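Local coordinates for protein mannitol dehydrogenase (Pseudomonas fluorescens, PDB 1LJ8) that probably catalyses the NAD-dependent interconversion of mannitol and fructose, as a long-chain dehydrogenase with a Rossmann domain and a helical C-terminal domain, at residues G314-H319 / G416-G421; T321-L326 / S363-A368. All blocks are in the same frame, centred on the assembly; numbering follows the deposited sequence.

How the contacts relate
Both contacts lie in the helical C-terminal domain, near the surface and away from the NAD site, their centres about 22 and 21 Å from the centre of the chain. They share the short helix 318-322: contact 1 holds the loop leading into it and contact 2 its far end, with about 14 Å between their centres. Neither is core packing; each is partly buried and carried by polar groups. Contact 1 is ionic, a salt bridge between two loops with one water, whereas contact 2 is neutral, a paired amide at the rim beside packing of M322 on a serine. Y315 of contact 1 reaches D324 of contact 2 by a probable hydrogen bond, OH to OD2 2.5 Å.

Contact 1. Residues G314-H319 / G416-G421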
ATOM      1  N   GLY A 314      13.294  19.739   2.787  1.00 18.74           N
ATOM      2  CA  GLY A 314      13.323  19.750   4.247  1.00 18.98           C
ATOM      3  C   GLY A 314      11.943  19.527   4.864  1.00 20.61           C
ATOM      4  O   GLY A 314      11.820  19.475   6.107  1.00 23.36           O
ATOM      5  N   TYR A 315      10.898  19.399   4.053  1.00 18.67           N
ATOM      6  CA  TYR A 315       9.564  19.152   4.627  1.00 19.41           C
ATOM      7  C   TYR A 315       9.549  17.724   5.139  1.00 18.62           C
ATOM      8  O   TYR A 315      10.363  16.881   4.691  1.00 18.22           O
ATOM      9  CB  TYR A 315       8.467  19.312   3.576  1.00 20.59           C
ATOM     10  CG  TYR A 315       8.361  20.698   2.995  1.00 20.63           C
ATOM     11  CD1 TYR A 315       8.136  20.891   1.633  1.00 20.66           C
ATOM     12  CD2 TYR A 315       8.435  21.823   3.815  1.00 22.56           C
ATOM     13  CE1 TYR A 315       7.987  22.173   1.099  1.00 20.13           C
ATOM     14  CE2 TYR A 315       8.290  23.116   3.295  1.00 22.55           C
ATOM     15  CZ  TYR A 315       8.075  23.280   1.941  1.00 23.11           C
ATOM     16  OH  TYR A 315       8.012  24.563   1.432  1.00 22.45           O
ATOM     17  N   ARG A 316       8.653  17.445   6.092  1.00 17.89           N
ATOM     18  CA  ARG A 316       8.569  16.073   6.625  1.00 16.74           C
ATOM     19  C   ARG A 316       7.145  15.513   6.628  1.00 14.53           C
ATOM     20  O   ARG A 316       6.946  14.325   6.903  1.00 15.22           O
ATOM     21  CB  ARG A 316       9.195  16.005   8.040  1.00 18.42           C
ATOM     22  CG  ARG A 316      10.753  16.044   8.029  1.00 20.53           C
ATOM     23  CD  ARG A 316      11.380  14.885   7.265  1.00 21.63           C
ATOM     24  NE  ARG A 316      12.865  14.844   7.270  1.00 24.80           N
ATOM     25  CZ  ARG A 316      13.663  15.430   6.371  1.00 25.57           C
ATOM     26  NH1 ARG A 316      13.148  16.135   5.368  1.00 22.75           N
ATOM     27  NH2 ARG A 316      14.982  15.261   6.447  1.00 25.75           N
ATOM     28  N   PHE A 317       6.147  16.350   6.342  1.00 15.74           N
ATOM     29  CA  PHE A 317       4.748  15.883   6.278  1.00 15.49           C
ATOM     30  C   PHE A 317       4.108  16.279   4.981  1.00 16.33           C
ATOM     31  O   PHE A 317       4.484  17.302   4.384  1.00 16.07           O
ATOM     32  CB  PHE A 317       3.910  16.476   7.415  1.00 17.53           C
ATOM     33  CG  PHE A 317       4.405  16.058   8.744  1.00 20.41           C
ATOM     34  CD1 PHE A 317       5.372  16.825   9.413  1.00 22.20           C
ATOM     35  CD2 PHE A 317       3.976  14.859   9.302  1.00 22.24           C
ATOM     36  CE1 PHE A 317       5.901  16.404  10.627  1.00 23.88           C
ATOM     37  CE2 PHE A 317       4.498  14.423  10.513  1.00 22.61           C
ATOM     38  CZ  PHE A 317       5.462  15.194  11.180  1.00 22.96           C
ATOM     39  N   VAL A 318       3.138  15.485   4.550  1.00 14.50           N
ATOM     40  CA  VAL A 318       2.440  15.770   3.306  1.00 15.08           C
ATOM     41  C   VAL A 318       1.742  17.139   3.337  1.00 15.45           C
ATOM     42  O   VAL A 318       1.805  17.878   2.348  1.00 15.74           O
ATOM     43  CB  VAL A 318       1.391  14.657   2.994  1.00 12.92           C
ATOM     44  CG1 VAL A 318       0.594  15.008   1.745  1.00 13.49           C
ATOM     45  CG2 VAL A 318       2.154  13.317   2.777  1.00 11.68           C
ATOM     46  N   HIS A 319       1.119  17.502   4.456  1.00 15.34           N
ATOM     47  CA  HIS A 319       0.427  18.794   4.484  1.00 17.70           C
ATOM     48  C   HIS A 319       1.362  19.976   4.337  1.00 17.72           C
ATOM     49  O   HIS A 319       0.926  21.034   3.880  1.00 17.55           O
ATOM     50  CB  HIS A 319      -0.427  18.978   5.754  1.00 16.15           C
ATOM     51  CG  HIS A 319       0.361  19.022   7.029  1.00 19.95           C
ATOM     52  ND1 HIS A 319       0.719  17.888   7.734  1.00 19.95           N
ATOM     53  CD2 HIS A 319       0.792  20.075   7.768  1.00 20.51           C
ATOM     54  CE1 HIS A 319       1.332  18.239   8.852  1.00 21.56           C
ATOM     55  NE2 HIS A 319       1.384  19.561   8.899  1.00 20.86           N
ATOM     56  N   GLY A 416      20.968  10.856   0.608  1.00 17.60           N
ATOM     57  CA  GLY A 416      20.810  10.906   2.071  1.00 18.08           C
ATOM     58  C   GLY A 416      21.018  12.189   2.873  1.00 19.57           C
ATOM     59  O   GLY A 416      21.249  12.096   4.097  1.00 19.92           O
ATOM     60  N   VAL A 417      20.925  13.358   2.244  1.00 18.15           N
ATOM     61  CA  VAL A 417      21.086  14.626   2.963  1.00 19.70           C
ATOM     62  C   VAL A 417      20.167  15.647   2.312  1.00 18.16           C
ATOM     63  O   VAL A 417      20.138  15.759   1.077  1.00 20.07           O
ATOM     64  CB  VAL A 417      22.542  15.204   2.911  1.00 20.93           C
ATOM     65  CG1 VAL A 417      22.645  16.396   3.890  1.00 21.77           C
ATOM     66  CG2 VAL A 417      23.539  14.159   3.309  1.00 24.30           C
ATOM     67  N   ASP A 418      19.391  16.373   3.112  1.00 16.91           N
ATOM     68  CA  ASP A 418      18.477  17.344   2.520  1.00 15.87           C
ATOM     69  C   ASP A 418      19.083  18.729   2.408  1.00 16.49           C
ATOM     70  O   ASP A 418      20.261  18.927   2.737  1.00 15.87           O
ATOM     71  CB  ASP A 418      17.094  17.352   3.247  1.00 16.29           C
ATOM     72  CG  ASP A 418      17.137  17.934   4.662  1.00 18.07           C
ATOM     73  OD1 ASP A 418      18.070  18.693   4.987  1.00 16.85           O
ATOM     74  OD2 ASP A 418      16.194  17.632   5.433  1.00 17.98           O
ATOM     75  N   GLU A 419      18.301  19.690   1.919  1.00 15.99           N
ATOM     76  CA  GLU A 419      18.836  21.024   1.722  1.00 17.31           C
ATOM     77  C   GLU A 419      19.170  21.748   3.026  1.00 17.97           C
ATOM     78  O   GLU A 419      19.902  22.727   2.994  1.00 18.77           O
ATOM     79  CB  GLU A 419      17.878  21.878   0.884  1.00 15.36           C
ATOM     80  CG  GLU A 419      17.842  21.354  -0.568  1.00 16.23           C
ATOM     81  CD  GLU A 419      16.944  22.139  -1.524  1.00 16.82           C
ATOM     82  OE1 GLU A 419      16.220  23.098  -1.139  1.00 16.84           O
ATOM     83  OE2 GLU A 419      16.939  21.761  -2.715  1.00 17.03           O
ATOM     84  N   ASN A 420      18.616  21.277   4.133  1.00 18.06           N
ATOM     85  CA  ASN A 420      18.930  21.911   5.432  1.00 19.27           C
ATOM     86  C   ASN A 420      20.120  21.213   6.118  1.00 20.04           C
ATOM     87  O   ASN A 420      20.480  21.565   7.260  1.00 19.54           O
ATOM     88  CB  ASN A 420      17.722  21.840   6.378  1.00 17.95           C
ATOM     89  CG  ASN A 420      16.619  22.773   5.963  1.00 18.28           C
ATOM     90  OD1 ASN A 420      16.880  23.771   5.315  1.00 18.36           O
ATOM     91  ND2 ASN A 420      15.378  22.480   6.371  1.00 18.29           N
ATOM     92  N   GLY A 421      20.712  20.219   5.456  1.00 19.80           N
ATOM     93  CA  GLY A 421      21.828  19.502   6.070  1.00 18.74           C
ATOM     94  C   GLY A 421      21.401  18.343   6.959  1.00 20.88           C
ATOM     95  O   GLY A 421      22.228  17.736   7.661  1.00 21.82           O
TER
HETATM   96  O   HOH W   1      14.629  18.536   7.405  1.00 31.81           O
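R316 keeps CG beside its backbone N, bends at chi2 and then runs straight through chi3, which brings the end of the chain to D418; the aspartate raises CG between its own N and carbonyl carbon (chi1 70°), which sends OD2 forward to meet it. NH2 donates to OD2 at 2.8 Å in a salt bridge that is short but bent, with an N-H...O angle of 134°. NH2 comes to OD2 on the anti side but tilted out of the carboxylate plane, OD2 is likewise tilted from the guanidinium plane, and the two planes are 64° apart. A second bond fixes the rotation of the guanidinium: the carbonyl oxygen of Y315 lies in its plane, 3.0 Å from NH1, which approaches that carbonyl from above its plane, while F311 adds a further acceptor through its O and a cation-pi contact through its ring. G314 is the C-prime residue of the Schellman motif that closes helix 289-313; its positive phi ends the helical run, and its CA packs 3.8 Å from D418 OD2 and 4.0 Å from N420 ND2. One water joins the two loops by donating to D418 OD2 at 2.7 Å and, more loosely, to G314 O; it also lies over one face of the R316 guanidinium, toward its rim. The other carboxylate oxygen of D418 serves its own loop: OD1 accepts from N420 N at 2.8 Å, an Asx turn at the start of the type I turn 418-421, and also takes the N-H of V422.

Contact 2. Residues T321-L326 / S363-A368; sequences TMNDPL and SNQAIA
N323 and Q365 meet from opposite directions, amide to amide. Followed outward, Q365 holds CG beside its backbone N and bends at chi2 (-85°), a fold that brings CD across to N323. CB and CG make no close contact with 321-326, and CD rests 3.6 Å from N323 ND2. At the tip, OE1 accepts from N323 ND2 at 2.9 Å, the bond running nearly straight at 177° and lying on a lone pair in the carbonyl plane. NE2 returns a bond to N323 OD1, longer at 3.1 Å and bent, with the donor tilted from that carbonyl plane. The two amides are nearly coplanar, 27° apart. NE2 also donates to S363 O at 2.8 Å, consistent with this orientation of the Q365 amide, and the pair then sets that of N323; the extra bond ties the tip to its own loop and further restrains the amide's rotation. This amide pair joins the turn between helices 318-322 and 325-339 to the loop that follows helix 351-362, all within the C-terminal domain. Next in the chain, D324 is the N-cap of helix 325-339, its OD1 accepting from L326 N. Selenomethionine M322 adds van der Waals packing: CB lies 3.5 Å from S363 OG, with CG also alongside, before its bent chain carries the selenium away from 363-368; its side chain also touches L306 and M331. The hydroxyl of S363 bonds to V359 O in the preceding helix, and a water donates both to S363 OG and to M322 O, at 2.8 Å from the latter.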
ATOM      1  N   THR A 321       3.934  20.123   2.280  1.00 17.64           N
ATOM      2  CA  THR A 321       4.107  20.366   0.850  1.00 17.76           C
ATOM      3  C   THR A 321       2.866  21.061   0.301  1.00 19.26           C
ATOM      4  O   THR A 321       2.967  21.888  -0.602  1.00 20.03           O
ATOM      5  CB  THR A 321       4.333  19.065   0.012  1.00 17.17           C
ATOM      6  OG1 THR A 321       3.115  18.273  -0.032  1.00 15.93           O
ATOM      7  CG2 THR A 321       5.518  18.274   0.588  1.00 16.77           C
HETATM    8  N   MSE A 322       1.686  20.773   0.857  1.00 18.03           N
HETATM    9  CA  MSE A 322       0.489  21.411   0.360  1.00 18.88           C
HETATM   10  C   MSE A 322       0.405  22.865   0.816  1.00 18.88           C
HETATM   11  O   MSE A 322      -0.434  23.608   0.265  1.00 21.06           O
HETATM   12  CB  MSE A 322      -0.776  20.663   0.797  1.00 17.35           C
HETATM   13  CG  MSE A 322      -0.907  19.276   0.194  1.00 18.61           C
HETATM   14 SE   MSE A 322      -1.117  19.301  -1.800  1.00 29.07          SE
HETATM   15  CE  MSE A 322       0.603  19.096  -2.173  1.00 20.60           C
ATOM     16  N   ASN A 323       1.230  23.249   1.797  1.00 19.03           N
ATOM     17  CA  ASN A 323       1.252  24.659   2.246  1.00 21.83           C
ATOM     18  C   ASN A 323       2.281  25.450   1.416  1.00 21.67           C
ATOM     19  O   ASN A 323       2.478  26.647   1.644  1.00 21.33           O
ATOM     20  CB  ASN A 323       1.564  24.778   3.751  1.00 22.14           C
ATOM     21  CG  ASN A 323       0.425  24.203   4.626  1.00 24.91           C
ATOM     22  OD1 ASN A 323      -0.726  24.153   4.190  1.00 26.72           O
ATOM     23  ND2 ASN A 323       0.750  23.773   5.839  1.00 25.95           N
ATOM     24  N   ASP A 324       2.925  24.773   0.463  1.00 19.93           N
ATOM     25  CA  ASP A 324       3.890  25.420  -0.444  1.00 20.24           C
ATOM     26  C   ASP A 324       3.189  25.550  -1.805  1.00 21.17           C
ATOM     27  O   ASP A 324       2.975  24.553  -2.525  1.00 19.02           O
ATOM     28  CB  ASP A 324       5.163  24.564  -0.568  1.00 20.73           C
ATOM     29  CG  ASP A 324       6.266  25.285  -1.344  1.00 19.82           C
ATOM     30  OD1 ASP A 324       5.934  25.973  -2.329  1.00 20.24           O
ATOM     31  OD2 ASP A 324       7.453  25.161  -0.977  1.00 17.77           O
ATOM     32  N   PRO A 325       2.826  26.784  -2.204  1.00 19.19           N
ATOM     33  CA  PRO A 325       2.136  26.888  -3.483  1.00 19.83           C
ATOM     34  C   PRO A 325       2.859  26.366  -4.705  1.00 17.76           C
ATOM     35  O   PRO A 325       2.205  26.035  -5.683  1.00 18.99           O
ATOM     36  CB  PRO A 325       1.804  28.401  -3.601  1.00 21.09           C
ATOM     37  CG  PRO A 325       1.870  28.905  -2.174  1.00 21.85           C
ATOM     38  CD  PRO A 325       2.993  28.105  -1.566  1.00 21.65           C
ATOM     39  N   LEU A 326       4.185  26.292  -4.675  1.00 17.61           N
ATOM     40  CA  LEU A 326       4.886  25.772  -5.843  1.00 17.18           C
ATOM     41  C   LEU A 326       4.647  24.274  -5.930  1.00 16.47           C
ATOM     42  O   LEU A 326       4.545  23.739  -7.023  1.00 15.73           O
ATOM     43  CB  LEU A 326       6.375  26.015  -5.740  1.00 18.59           C
ATOM     44  CG  LEU A 326       6.949  27.421  -5.923  1.00 20.58           C
ATOM     45  CD1 LEU A 326       8.443  27.368  -5.650  1.00 22.67           C
ATOM     46  CD2 LEU A 326       6.674  27.887  -7.354  1.00 22.25           C
ATOM     47  N   SER A 363      -4.096  18.139   1.924  1.00 16.52           N
ATOM     48  CA  SER A 363      -3.970  19.388   2.695  1.00 16.78           C
ATOM     49  C   SER A 363      -4.418  19.229   4.141  1.00 19.24           C
ATOM     50  O   SER A 363      -4.279  20.165   4.961  1.00 19.61           O
ATOM     51  CB  SER A 363      -4.773  20.517   2.002  1.00 18.87           C
ATOM     52  OG  SER A 363      -4.287  20.720   0.670  1.00 18.68           O
ATOM     53  N   ASN A 364      -4.950  18.046   4.463  1.00 18.31           N
ATOM     54  CA  ASN A 364      -5.387  17.721   5.846  1.00 18.48           C
ATOM     55  C   ASN A 364      -4.190  17.948   6.798  1.00 17.33           C
ATOM     56  O   ASN A 364      -3.179  17.240   6.782  1.00 16.63           O
ATOM     57  CB  ASN A 364      -5.860  16.251   5.847  1.00 17.61           C
ATOM     58  CG  ASN A 364      -6.283  15.742   7.213  1.00 17.64           C
ATOM     59  OD1 ASN A 364      -6.028  16.354   8.253  1.00 18.68           O
ATOM     60  ND2 ASN A 364      -6.925  14.575   7.208  1.00 17.33           N
ATOM     61  N   GLN A 365      -4.274  18.957   7.652  1.00 18.72           N
ATOM     62  CA  GLN A 365      -3.129  19.234   8.520  1.00 19.75           C
ATOM     63  C   GLN A 365      -3.108  18.353   9.753  1.00 20.81           C
ATOM     64  O   GLN A 365      -2.039  18.020  10.257  1.00 21.95           O
ATOM     65  CB  GLN A 365      -3.143  20.703   8.994  1.00 21.78           C
ATOM     66  CG  GLN A 365      -3.472  21.712   7.888  1.00 26.53           C
ATOM     67  CD  GLN A 365      -2.265  22.130   7.066  1.00 29.53           C
ATOM     68  OE1 GLN A 365      -1.249  22.562   7.618  1.00 32.63           O
ATOM     69  NE2 GLN A 365      -2.370  22.011   5.726  1.00 29.34           N
ATOM     70  N   ALA A 366      -4.284  17.966  10.227  1.00 19.74           N
ATOM     71  CA  ALA A 366      -4.350  17.186  11.462  1.00 19.81           C
ATOM     72  C   ALA A 366      -3.756  15.786  11.352  1.00 19.58           C
ATOM     73  O   ALA A 366      -3.204  15.283  12.319  1.00 19.39           O
ATOM     74  CB  ALA A 366      -5.782  17.078  11.892  1.00 20.59           C
ATOM     75  N   ILE A 367      -3.874  15.178  10.169  1.00 17.99           N
ATOM     76  CA  ILE A 367      -3.413  13.790   9.967  1.00 18.47           C
ATOM     77  C   ILE A 367      -1.911  13.595  10.100  1.00 17.05           C
ATOM     78  O   ILE A 367      -1.440  12.534  10.532  1.00 18.02           O
ATOM     79  CB  ILE A 367      -3.950  13.257   8.593  1.00 18.16           C
ATOM     80  CG1 ILE A 367      -3.832  11.713   8.452  1.00 19.34           C
ATOM     81  CG2 ILE A 367      -3.193  13.955   7.473  1.00 17.34           C
ATOM     82  CD1 ILE A 367      -4.524  10.912   9.556  1.00 19.08           C
ATOM     83  N   ALA A 368      -1.128  14.586   9.712  1.00 17.40           N
ATOM     84  CA  ALA A 368       0.314  14.486   9.839  1.00 15.72           C
ATOM     85  C   ALA A 368       0.913  13.198   9.222  1.00 15.84           C
ATOM     86  O   ALA A 368       1.614  12.406   9.866  1.00 17.12           O
ATOM     87  CB  ALA A 368       0.723  14.634  11.338  1.00 17.43           C
TER
HETATM   88  O   HOH W   2      -3.215  23.413  -0.102  1.00 29.42           O